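Local coordinates for mercuric reductase (Metallosphaera sedula, PDB 4YWO), which probably reduces mercuric ion to elemental mercury with electrons from NADPH, working as a homodimeric flavoenzyme with bound FAD, at residues M31-N35 with L107-V113; P211-P215 with A352-E358; V241-K247 with E255-I261. Residues are numbered along the deposited sequence.

Contact 1 (M31-N35 with L107-V113); sequences MIKAN and LLSYYDV
The side-chain amide of Asn35 pairs with both backbone groups of one residue, Asp112: Asp112 N donates to Asn35 OD1 at 2.8 Å, and Asn35 ND2 donates to Asp112 O at 2.9 Å. ND2 also reaches back one turn of its own helix, to Met31 O at 3.1 Å, a carbonyl that accepts the helical bond from Asn35 N at 3.1 Å as well. A chi1 of -89° and chi2 of -111° set the amide for this. Residues 31-35 are fully helical. In 107-113 the helix runs to Tyr110, with Tyr111 N still bonded to Leu107 O (2.9 Å); Tyr111 (-96/167), Asp112 (-101/127) and Val113 are extended. Closest CA atoms pair Asn35 with Asp112 (6.6 Å) and Met31 with Val113 (7.4 Å). The Tyr111 ring (chi1 -74°) lies against helix 25-36: Ile32 CG1 makes a CH-pi contact over its face, 4.1 Å from the centroid, and Asn35 CB approaches CD1 at 3.7 Å. Met31, in a t, t, p rotamer, places SD 4.0 Å from both Leu108 CD2 and Val113 CB, and CE 4.2 Å from Tyr111 CD2. Ile32 CD1 meets Leu107 CD1 at 4.1 Å. Leu108 and Val113 continue onto Leu43 of strand 42-45. Helix 25-36, which follows the first strand, packs against the C-terminal end of helix 87-110 and the extended residues leading into edge strand 114-117, in the FAD-binding Rossmann domain. The chemistry implies that Asn35 satisfies backbone groups just where the chain leaves its helix, while apolar side chains fill the interface.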
loop_
_atom_site.group_PDB
_atom_site.type_symbol
_atom_site.label_atom_id
_atom_site.label_comp_id
_atom_site.label_asym_id
_atom_site.label_seq_id
_atom_site.Cartn_x
_atom_site.Cartn_y
_atom_site.Cartn_z
ATOM N N MET A 31 -20.859 15.459 -14.792
ATOM C CA MET A 31 -21.633 16.529 -14.246
ATOM C C MET A 31 -20.698 17.532 -13.572
ATOM O O MET A 31 -20.870 18.785 -13.684
ATOM C CB MET A 31 -22.634 16.065 -13.276
ATOM C CG MET A 31 -23.431 17.207 -12.671
ATOM S SD MET A 31 -24.156 16.752 -11.101
ATOM C CE MET A 31 -22.890 16.182 -9.972
ATOM N N ILE A 32 -19.760 16.977 -12.870
ATOM C CA ILE A 32 -18.820 17.829 -12.084
ATOM C C ILE A 32 -17.924 18.616 -13.025
ATOM O O ILE A 32 -17.808 19.857 -12.869
ATOM C CB ILE A 32 -18.017 17.002 -11.099
ATOM C CG1 ILE A 32 -18.971 16.464 -10.088
ATOM C CG2 ILE A 32 -16.859 17.895 -10.508
ATOM C CD1 ILE A 32 -18.326 15.461 -9.159
ATOM N N LYS A 33 -17.351 17.947 -14.004
ATOM C CA LYS A 33 -16.568 18.575 -15.004
ATOM C C LYS A 33 -17.320 19.643 -15.739
ATOM O O LYS A 33 -16.741 20.674 -16.077
ATOM C CB LYS A 33 -16.008 17.628 -15.974
ATOM C CG LYS A 33 -15.115 18.228 -17.016
ATOM C CD LYS A 33 -13.958 18.930 -16.289
ATOM C CE LYS A 33 -12.679 18.734 -17.089
ATOM N NZ LYS A 33 -11.408 18.967 -16.317
ATOM N N ALA A 34 -18.573 19.374 -16.063
ATOM C CA ALA A 34 -19.353 20.384 -16.769
ATOM C C ALA A 34 -19.485 21.701 -15.921
ATOM O O ALA A 34 -19.274 22.814 -16.476
ATOM C CB ALA A 34 -20.741 19.812 -17.096
ATOM N N ASN A 35 -19.783 21.563 -14.653
ATOM C CA ASN A 35 -19.862 22.697 -13.710
ATOM C C ASN A 35 -18.557 23.473 -13.670
ATOM O O ASN A 35 -18.581 24.715 -13.658
ATOM C CB ASN A 35 -20.248 22.231 -12.302
ATOM C CG ASN A 35 -21.707 22.196 -12.081
ATOM O OD1 ASN A 35 -22.202 22.972 -11.332
ATOM N ND2 ASN A 35 -22.421 21.263 -12.691
ATOM N N LEU A 107 -24.136 15.945 -3.642
ATOM C CA LEU A 107 -23.528 16.683 -4.759
ATOM C C LEU A 107 -24.552 17.297 -5.729
ATOM O O LEU A 107 -24.210 18.251 -6.452
ATOM C CB LEU A 107 -22.547 15.822 -5.509
ATOM C CG LEU A 107 -21.384 15.299 -4.676
ATOM C CD1 LEU A 107 -20.290 14.841 -5.645
ATOM C CD2 LEU A 107 -20.934 16.342 -3.693
ATOM N N LEU A 108 -25.740 16.729 -5.773
ATOM C CA LEU A 108 -26.805 17.217 -6.588
ATOM C C LEU A 108 -27.325 18.508 -6.024
ATOM O O LEU A 108 -27.864 19.281 -6.800
ATOM C CB LEU A 108 -27.949 16.225 -6.711
ATOM C CG LEU A 108 -27.490 14.948 -7.428
ATOM C CD1 LEU A 108 -28.564 13.882 -7.335
ATOM C CD2 LEU A 108 -27.125 15.172 -8.897
ATOM N N SER A 109 -27.144 18.753 -4.716
ATOM C CA SER A 109 -27.427 20.101 -4.123
ATOM C C SER A 109 -26.294 21.074 -4.308
ATOM O O SER A 109 -26.535 22.217 -4.536
ATOM C CB SER A 109 -27.664 20.046 -2.612
ATOM O OG SER A 109 -28.594 19.071 -2.289
ATOM N N TYR A 110 -25.065 20.617 -4.178
ATOM C CA TYR A 110 -23.913 21.457 -4.297
ATOM C C TYR A 110 -23.621 21.932 -5.730
ATOM O O TYR A 110 -23.270 23.059 -5.957
ATOM C CB TYR A 110 -22.684 20.759 -3.703
ATOM C CG TYR A 110 -21.544 21.688 -3.785
ATOM C CD1 TYR A 110 -21.567 22.886 -3.051
ATOM C CD2 TYR A 110 -20.491 21.455 -4.647
ATOM C CE1 TYR A 110 -20.554 23.795 -3.183
ATOM C CE2 TYR A 110 -19.461 22.356 -4.770
ATOM C CZ TYR A 110 -19.513 23.524 -4.032
ATOM O OH TYR A 110 -18.509 24.410 -4.156
ATOM N N TYR A 111 -23.755 21.055 -6.712
ATOM C CA TYR A 111 -23.420 21.429 -8.068
ATOM C C TYR A 111 -24.702 21.863 -8.754
ATOM O O TYR A 111 -25.797 21.669 -8.265
ATOM C CB TYR A 111 -22.771 20.260 -8.799
ATOM C CG TYR A 111 -21.399 19.979 -8.384
ATOM C CD1 TYR A 111 -20.340 20.751 -8.862
ATOM C CD2 TYR A 111 -21.127 19.001 -7.470
ATOM C CE1 TYR A 111 -19.085 20.515 -8.501
ATOM C CE2 TYR A 111 -19.831 18.750 -7.081
ATOM C CZ TYR A 111 -18.834 19.524 -7.571
ATOM O OH TYR A 111 -17.566 19.345 -7.245
ATOM N N ASP A 112 -24.562 22.492 -9.927
ATOM C CA ASP A 112 -25.707 23.042 -10.629
ATOM C C ASP A 112 -26.094 21.992 -11.799
ATOM O O ASP A 112 -25.281 21.695 -12.611
ATOM C CB ASP A 112 -25.238 24.369 -11.262
ATOM C CG ASP A 112 -26.351 25.194 -11.805
ATOM O OD1 ASP A 112 -27.495 25.110 -11.308
ATOM O OD2 ASP A 112 -26.073 25.964 -12.757
ATOM N N VAL A 113 -27.318 21.581 -11.845
ATOM C CA VAL A 113 -27.733 20.444 -12.721
ATOM C C VAL A 113 -29.221 20.382 -12.836
ATOM O O VAL A 113 -29.932 20.656 -11.896
ATOM C CB VAL A 113 -27.177 19.118 -12.130
ATOM C CG1 VAL A 113 -27.620 18.895 -10.701
ATOM C CG2 VAL A 113 -27.679 17.882 -12.923
#

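Contact 2 (P211-P215 with A352-E358); sequences PDWEP and ARVGLTE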
loop_
_atom_site.group_PDB
_atom_site.type_symbol
_atom_site.label_atom_id
_atom_site.label_comp_id
_atom_site.label_asym_id
_atom_site.label_seq_id
_atom_site.Cartn_x
_atom_site.Cartn_y
_atom_site.Cartn_z
ATOM N N PRO A 211 -8.284 -16.172 -17.021
ATOM C CA PRO A 211 -7.331 -16.534 -18.097
ATOM C C PRO A 211 -6.779 -15.396 -18.861
ATOM O O PRO A 211 -5.840 -15.569 -19.605
ATOM C CB PRO A 211 -8.265 -17.386 -19.049
ATOM C CG PRO A 211 -9.608 -16.881 -18.787
ATOM C CD PRO A 211 -9.649 -16.657 -17.290
ATOM N N ASP A 212 -7.245 -14.180 -18.655
ATOM C CA ASP A 212 -6.577 -13.033 -19.269
ATOM C C ASP A 212 -5.534 -12.327 -18.361
ATOM O O ASP A 212 -4.962 -11.326 -18.777
ATOM C CB ASP A 212 -7.632 -12.066 -19.702
ATOM C CG ASP A 212 -8.507 -12.666 -20.897
ATOM O OD1 ASP A 212 -8.006 -13.581 -21.604
ATOM O OD2 ASP A 212 -9.646 -12.246 -21.132
ATOM N N TRP A 213 -5.306 -12.872 -17.216
ATOM C CA TRP A 213 -4.198 -12.447 -16.337
ATOM C C TRP A 213 -2.927 -13.214 -16.645
ATOM O O TRP A 213 -2.908 -14.190 -17.450
ATOM C CB TRP A 213 -4.622 -12.649 -14.872
ATOM C CG TRP A 213 -5.656 -11.712 -14.372
ATOM C CD1 TRP A 213 -6.897 -11.523 -14.872
ATOM C CD2 TRP A 213 -5.489 -10.767 -13.301
ATOM N NE1 TRP A 213 -7.522 -10.479 -14.184
ATOM C CE2 TRP A 213 -6.681 -10.063 -13.171
ATOM C CE3 TRP A 213 -4.489 -10.536 -12.378
ATOM C CZ2 TRP A 213 -6.839 -9.025 -12.196
ATOM C CZ3 TRP A 213 -4.675 -9.450 -11.413
ATOM C CH2 TRP A 213 -5.831 -8.800 -11.334
ATOM N N GLU A 214 -1.814 -12.783 -16.036
ATOM C CA GLU A 214 -0.514 -13.543 -16.177
ATOM C C GLU A 214 -0.773 -14.984 -15.712
ATOM O O GLU A 214 -1.494 -15.297 -14.770
ATOM C CB GLU A 214 0.589 -12.947 -15.312
ATOM C CG GLU A 214 1.052 -11.595 -15.835
ATOM C CD GLU A 214 2.010 -11.651 -16.986
ATOM O OE1 GLU A 214 2.230 -12.744 -17.514
ATOM O OE2 GLU A 214 2.542 -10.600 -17.394
ATOM N N PRO A 215 -0.091 -15.961 -16.420
ATOM C CA PRO A 215 -0.185 -17.356 -15.939
ATOM C C PRO A 215 0.038 -17.617 -14.468
ATOM O O PRO A 215 -0.706 -18.382 -13.819
ATOM C CB PRO A 215 0.948 -18.064 -16.716
ATOM C CG PRO A 215 1.236 -17.215 -17.853
ATOM C CD PRO A 215 0.779 -15.800 -17.557
ATOM N N ALA A 352 -3.297 -8.072 -8.240
ATOM C CA ALA A 352 -3.338 -6.724 -8.808
ATOM C C ALA A 352 -2.555 -6.692 -10.119
ATOM O O ALA A 352 -1.567 -7.434 -10.270
ATOM C CB ALA A 352 -2.670 -5.791 -7.868
ATOM N N ARG A 353 -2.938 -5.831 -11.026
ATOM C CA ARG A 353 -2.221 -5.696 -12.274
ATOM C C ARG A 353 -2.356 -4.275 -12.816
ATOM O O ARG A 353 -3.292 -3.533 -12.512
ATOM C CB ARG A 353 -2.831 -6.655 -13.286
ATOM C CG ARG A 353 -4.242 -6.410 -13.650
ATOM C CD ARG A 353 -4.839 -7.355 -14.665
ATOM N NE ARG A 353 -4.251 -7.164 -15.950
ATOM C CZ ARG A 353 -4.477 -8.008 -16.971
ATOM N NH1 ARG A 353 -5.305 -9.044 -16.784
ATOM N NH2 ARG A 353 -3.862 -7.818 -18.116
ATOM N N VAL A 354 -1.320 -3.862 -13.544
ATOM C CA VAL A 354 -1.398 -2.602 -14.319
ATOM C C VAL A 354 -0.498 -2.761 -15.541
ATOM O O VAL A 354 0.570 -3.367 -15.436
ATOM C CB VAL A 354 -1.009 -1.378 -13.447
ATOM C CG1 VAL A 354 0.356 -1.474 -12.816
ATOM C CG2 VAL A 354 -1.214 -0.047 -14.182
ATOM N N GLY A 355 -0.921 -2.262 -16.696
ATOM C CA GLY A 355 -0.050 -2.261 -17.886
ATOM C C GLY A 355 -0.154 -3.672 -18.573
ATOM O O GLY A 355 -1.090 -4.479 -18.433
ATOM N N LEU A 356 0.885 -3.912 -19.365
ATOM C CA LEU A 356 0.891 -5.064 -20.254
ATOM C C LEU A 356 1.314 -6.345 -19.531
ATOM O O LEU A 356 2.221 -6.343 -18.655
ATOM C CB LEU A 356 1.920 -4.776 -21.333
ATOM C CG LEU A 356 1.694 -3.540 -22.187
ATOM C CD1 LEU A 356 2.801 -3.505 -23.250
ATOM C CD2 LEU A 356 0.375 -3.629 -22.851
ATOM N N THR A 357 0.760 -7.442 -19.991
ATOM C CA THR A 357 1.318 -8.729 -19.602
ATOM C C THR A 357 2.627 -8.935 -20.386
ATOM O O THR A 357 2.898 -8.263 -21.353
ATOM C CB THR A 357 0.376 -9.921 -19.912
ATOM O OG1 THR A 357 0.194 -9.991 -21.361
ATOM C CG2 THR A 357 -0.940 -9.826 -19.188
ATOM N N GLU A 358 3.474 -9.871 -19.931
ATOM C CA GLU A 358 4.678 -10.201 -20.674
ATOM C C GLU A 358 4.363 -10.648 -22.135
ATOM O O GLU A 358 5.018 -10.181 -23.073
ATOM C CB GLU A 358 5.473 -11.273 -19.931
ATOM C CG GLU A 358 6.761 -11.575 -20.681
ATOM C CD GLU A 358 7.662 -12.561 -20.006
ATOM O OE1 GLU A 358 7.316 -13.074 -18.941
ATOM O OE2 GLU A 358 8.772 -12.713 -20.552
HETATM O O HOH W 1 -4.459 -8.986 -20.611
#
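Arg353 and Trp213 set the geometry here. Arg353 leaves its strand with chi1 at 63° (p), runs straight through chi2 (179°) and bends at chi3 (-68°), so its side chain lies along one face of the indole. Its CD sits 3.5 Å from the centroid of the six-membered ring of Trp213, a CH-pi contact, and its CZ lies 4.6 Å from the centroid of the five-membered ring, only 4° off the normal, a cation-pi contact. The guanidinium is not stacked flat: it turns an edge to the ring, with Arg353 NH1 3.5 Å from Trp213 CD1. The same NH1 donates to Asp212 O at 3.0 Å, and water 1 links that carbonyl (3.0 Å) to Arg353 NH2 (2.8 Å). The carboxylate of Asp212 turns elsewhere, to a salt bridge with Arg183. The contact thus joins the loop between strand 199-203 and helix 215-227, in the second Rossmann-type domain, to strand 350-355 of the dimerisation domain and the start of helix 358-362. At that start, Glu214 folds back through m, m rotamers so that its OE2 accepts a hydrogen bond from Glu358 N at 2.8 Å and lies 3.4 Å from Thr357 CB; its OE1 forms a salt bridge with Lys392. Thr357 (chi1 63°) is the N-cap, its hydroxyl bonded to a backbone N further along, while Glu360 accepts from Thr357 N, as in a capping box. Glu358, extended through t, t, forms a salt bridge with Arg362 through its carboxylate.

Contact 3 (V241-K247 with E255-I261); sequences VRKGAGK and EVEADEI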
loop_
_atom_site.group_PDB
_atom_site.type_symbol
_atom_site.label_atom_id
_atom_site.label_comp_id
_atom_site.label_asym_id
_atom_site.label_seq_id
_atom_site.Cartn_x
_atom_site.Cartn_y
_atom_site.Cartn_z
ATOM N N VAL A 241 -29.742 -26.630 -16.375
ATOM C CA VAL A 241 -30.091 -26.558 -14.983
ATOM C C VAL A 241 -31.500 -27.095 -14.715
ATOM O O VAL A 241 -32.440 -26.797 -15.455
ATOM C CB VAL A 241 -30.010 -25.066 -14.492
ATOM C CG1 VAL A 241 -30.294 -24.966 -13.031
ATOM C CG2 VAL A 241 -28.626 -24.502 -14.797
ATOM N N ARG A 242 -31.611 -27.817 -13.640
ATOM C CA ARG A 242 -32.926 -28.327 -13.187
ATOM C C ARG A 242 -33.077 -28.226 -11.699
ATOM O O ARG A 242 -32.104 -27.954 -10.980
ATOM C CB ARG A 242 -33.221 -29.743 -13.750
ATOM C CG ARG A 242 -32.227 -30.836 -13.550
ATOM C CD ARG A 242 -32.708 -32.139 -14.243
ATOM N NE ARG A 242 -31.779 -33.263 -13.990
ATOM C CZ ARG A 242 -31.764 -34.047 -12.896
ATOM N NH1 ARG A 242 -32.680 -33.932 -11.919
ATOM N NH2 ARG A 242 -30.820 -34.981 -12.781
ATOM N N LYS A 243 -34.305 -28.360 -11.209
ATOM C CA LYS A 243 -34.578 -28.283 -9.810
ATOM C C LYS A 243 -34.815 -29.679 -9.237
ATOM O O LYS A 243 -35.701 -30.403 -9.737
ATOM C CB LYS A 243 -35.831 -27.415 -9.601
ATOM C CG LYS A 243 -36.268 -27.152 -8.167
ATOM C CD LYS A 243 -35.203 -26.436 -7.328
ATOM C CE LYS A 243 -35.703 -26.165 -5.916
ATOM N NZ LYS A 243 -34.730 -25.302 -5.191
ATOM N N GLY A 244 -34.034 -30.038 -8.208
ATOM C CA GLY A 244 -34.222 -31.268 -7.382
ATOM C C GLY A 244 -34.541 -30.818 -5.985
ATOM O O GLY A 244 -35.323 -29.885 -5.786
ATOM N N ALA A 245 -33.920 -31.443 -4.994
ATOM C CA ALA A 245 -34.010 -30.935 -3.631
ATOM C C ALA A 245 -33.500 -29.479 -3.608
ATOM O O ALA A 245 -34.212 -28.537 -3.196
ATOM C CB ALA A 245 -33.210 -31.827 -2.705
ATOM N N GLY A 246 -32.302 -29.297 -4.136
ATOM C CA GLY A 246 -31.863 -27.951 -4.498
ATOM C C GLY A 246 -31.686 -27.812 -5.973
ATOM O O GLY A 246 -32.288 -28.536 -6.775
ATOM N N LYS A 247 -30.833 -26.882 -6.369
ATOM C CA LYS A 247 -30.662 -26.582 -7.755
ATOM C C LYS A 247 -29.582 -27.422 -8.286
ATOM O O LYS A 247 -28.510 -27.593 -7.637
ATOM C CB LYS A 247 -30.391 -25.082 -7.992
ATOM C CG LYS A 247 -31.397 -24.159 -7.383
ATOM C CD LYS A 247 -31.322 -22.724 -7.835
ATOM C CE LYS A 247 -32.337 -21.913 -7.096
ATOM N NZ LYS A 247 -32.389 -20.590 -7.590
ATOM N N GLU A 255 -22.812 -33.538 -12.236
ATOM C CA GLU A 255 -23.902 -32.728 -11.756
ATOM C C GLU A 255 -23.419 -32.070 -10.465
ATOM O O GLU A 255 -22.753 -32.674 -9.661
ATOM C CB GLU A 255 -25.142 -33.566 -11.513
ATOM C CG GLU A 255 -25.715 -34.119 -12.808
ATOM C CD GLU A 255 -26.944 -34.978 -12.616
ATOM O OE1 GLU A 255 -27.840 -34.599 -11.838
ATOM O OE2 GLU A 255 -27.003 -36.043 -13.256
ATOM N N VAL A 256 -23.705 -30.789 -10.312
ATOM C CA VAL A 256 -23.347 -30.072 -9.128
ATOM C C VAL A 256 -24.639 -29.562 -8.507
ATOM O O VAL A 256 -25.338 -28.800 -9.101
ATOM C CB VAL A 256 -22.397 -28.904 -9.544
ATOM C CG1 VAL A 256 -22.101 -28.071 -8.322
ATOM C CG2 VAL A 256 -21.142 -29.486 -10.222
ATOM N N GLU A 257 -24.944 -29.951 -7.291
ATOM C CA GLU A 257 -26.178 -29.547 -6.685
ATOM C C GLU A 257 -25.878 -28.521 -5.631
ATOM O O GLU A 257 -24.935 -28.693 -4.903
ATOM C CB GLU A 257 -26.912 -30.725 -6.051
ATOM C CG GLU A 257 -28.344 -30.334 -5.638
ATOM C CD GLU A 257 -29.283 -31.550 -5.396
ATOM O OE1 GLU A 257 -28.797 -32.702 -5.548
ATOM O OE2 GLU A 257 -30.482 -31.345 -5.048
ATOM N N ALA A 258 -26.673 -27.483 -5.514
ATOM C CA ALA A 258 -26.441 -26.453 -4.541
ATOM C C ALA A 258 -27.715 -25.797 -4.201
ATOM O O ALA A 258 -28.670 -25.825 -5.017
ATOM C CB ALA A 258 -25.466 -25.402 -5.138
ATOM N N ASP A 259 -27.759 -25.100 -3.095
ATOM C CA ASP A 259 -28.918 -24.333 -2.705
ATOM C C ASP A 259 -29.241 -23.173 -3.638
ATOM O O ASP A 259 -30.391 -22.797 -3.817
ATOM C CB ASP A 259 -28.813 -23.744 -1.282
ATOM C CG ASP A 259 -28.822 -24.766 -0.214
ATOM O OD1 ASP A 259 -29.306 -25.896 -0.529
ATOM O OD2 ASP A 259 -28.307 -24.489 0.926
ATOM N N GLU A 260 -28.170 -22.540 -4.213
ATOM C CA GLU A 260 -28.356 -21.422 -5.007
ATOM C C GLU A 260 -27.253 -21.426 -6.089
ATOM O O GLU A 260 -26.238 -22.094 -5.932
ATOM C CB GLU A 260 -28.255 -20.185 -4.113
ATOM C CG GLU A 260 -28.722 -18.878 -4.746
ATOM C CD GLU A 260 -30.061 -19.052 -5.464
ATOM O OE1 GLU A 260 -31.111 -18.938 -4.784
ATOM O OE2 GLU A 260 -30.065 -19.315 -6.695
ATOM N N ILE A 261 -27.531 -20.701 -7.156
ATOM C CA ILE A 261 -26.661 -20.457 -8.284
ATOM C C ILE A 261 -26.366 -18.948 -8.371
ATOM O O ILE A 261 -27.256 -18.120 -8.271
ATOM C CB ILE A 261 -27.258 -20.951 -9.596
ATOM C CG1 ILE A 261 -27.366 -22.480 -9.576
ATOM C CG2 ILE A 261 -26.404 -20.560 -10.758
ATOM C CD1 ILE A 261 -28.380 -22.874 -10.703
HETATM O O HOH W 2 -33.501 -18.128 -5.778
#
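Lys247 and Ala258 form an antiparallel hydrogen-bonded pair, CA atoms 5.3 Å apart, with Lys247 N to Ala258 O and Ala258 N to Lys247 O both at 2.8 Å. Ahead of it the chain turns tightly, Gly244 N bonding to Gly246 O at 2.7 Å. A side chain on Gly246 would run into Ala258 O; its amide instead donates to Glu257 OE2 at 2.9 Å. The extended Lys247 side chain carries NZ to a salt bridge with Glu260 OE2 (2.8 Å), which also accepts Ile261 N at 2.9 Å; water 2 joins NZ to Glu260 OE1, itself salt-bridged to Arg172. Across the middle strand, Arg242 NH2 forms a salt bridge with Glu255 OE1 at 3.1 Å, both side chains resting on Ile248. Val241 CG1 packs on Ile261 CD1 at 3.7 Å. This is the three-stranded beta-meander (238-243, 247-251, 254-258) that, in the second Rossmann-type domain of this family, returns the chain to the parallel sheet at strand 260-263.

In the fold
Following the chain from the N terminus, contact 1 closes first, bringing residues 107-113 back to helix 25-36 within the FAD-binding domain over a mostly helical interval. Contact 2 then opens at 211-215 and closes only at 352-358, tying the second Rossmann-type domain to the dimerisation domain. Contact 3 opens and closes within that long span, a short-range closure around the hairpins that feed strand 260-263. Contacts 1 and 2 are therefore in series, as are 1 and 3, and none cross. The three are well separated: centres of contacts 1 and 3 lie 48 Å apart, on opposite sides of the chain's centre, and those of contacts 2 and 3 lie 34 Å apart.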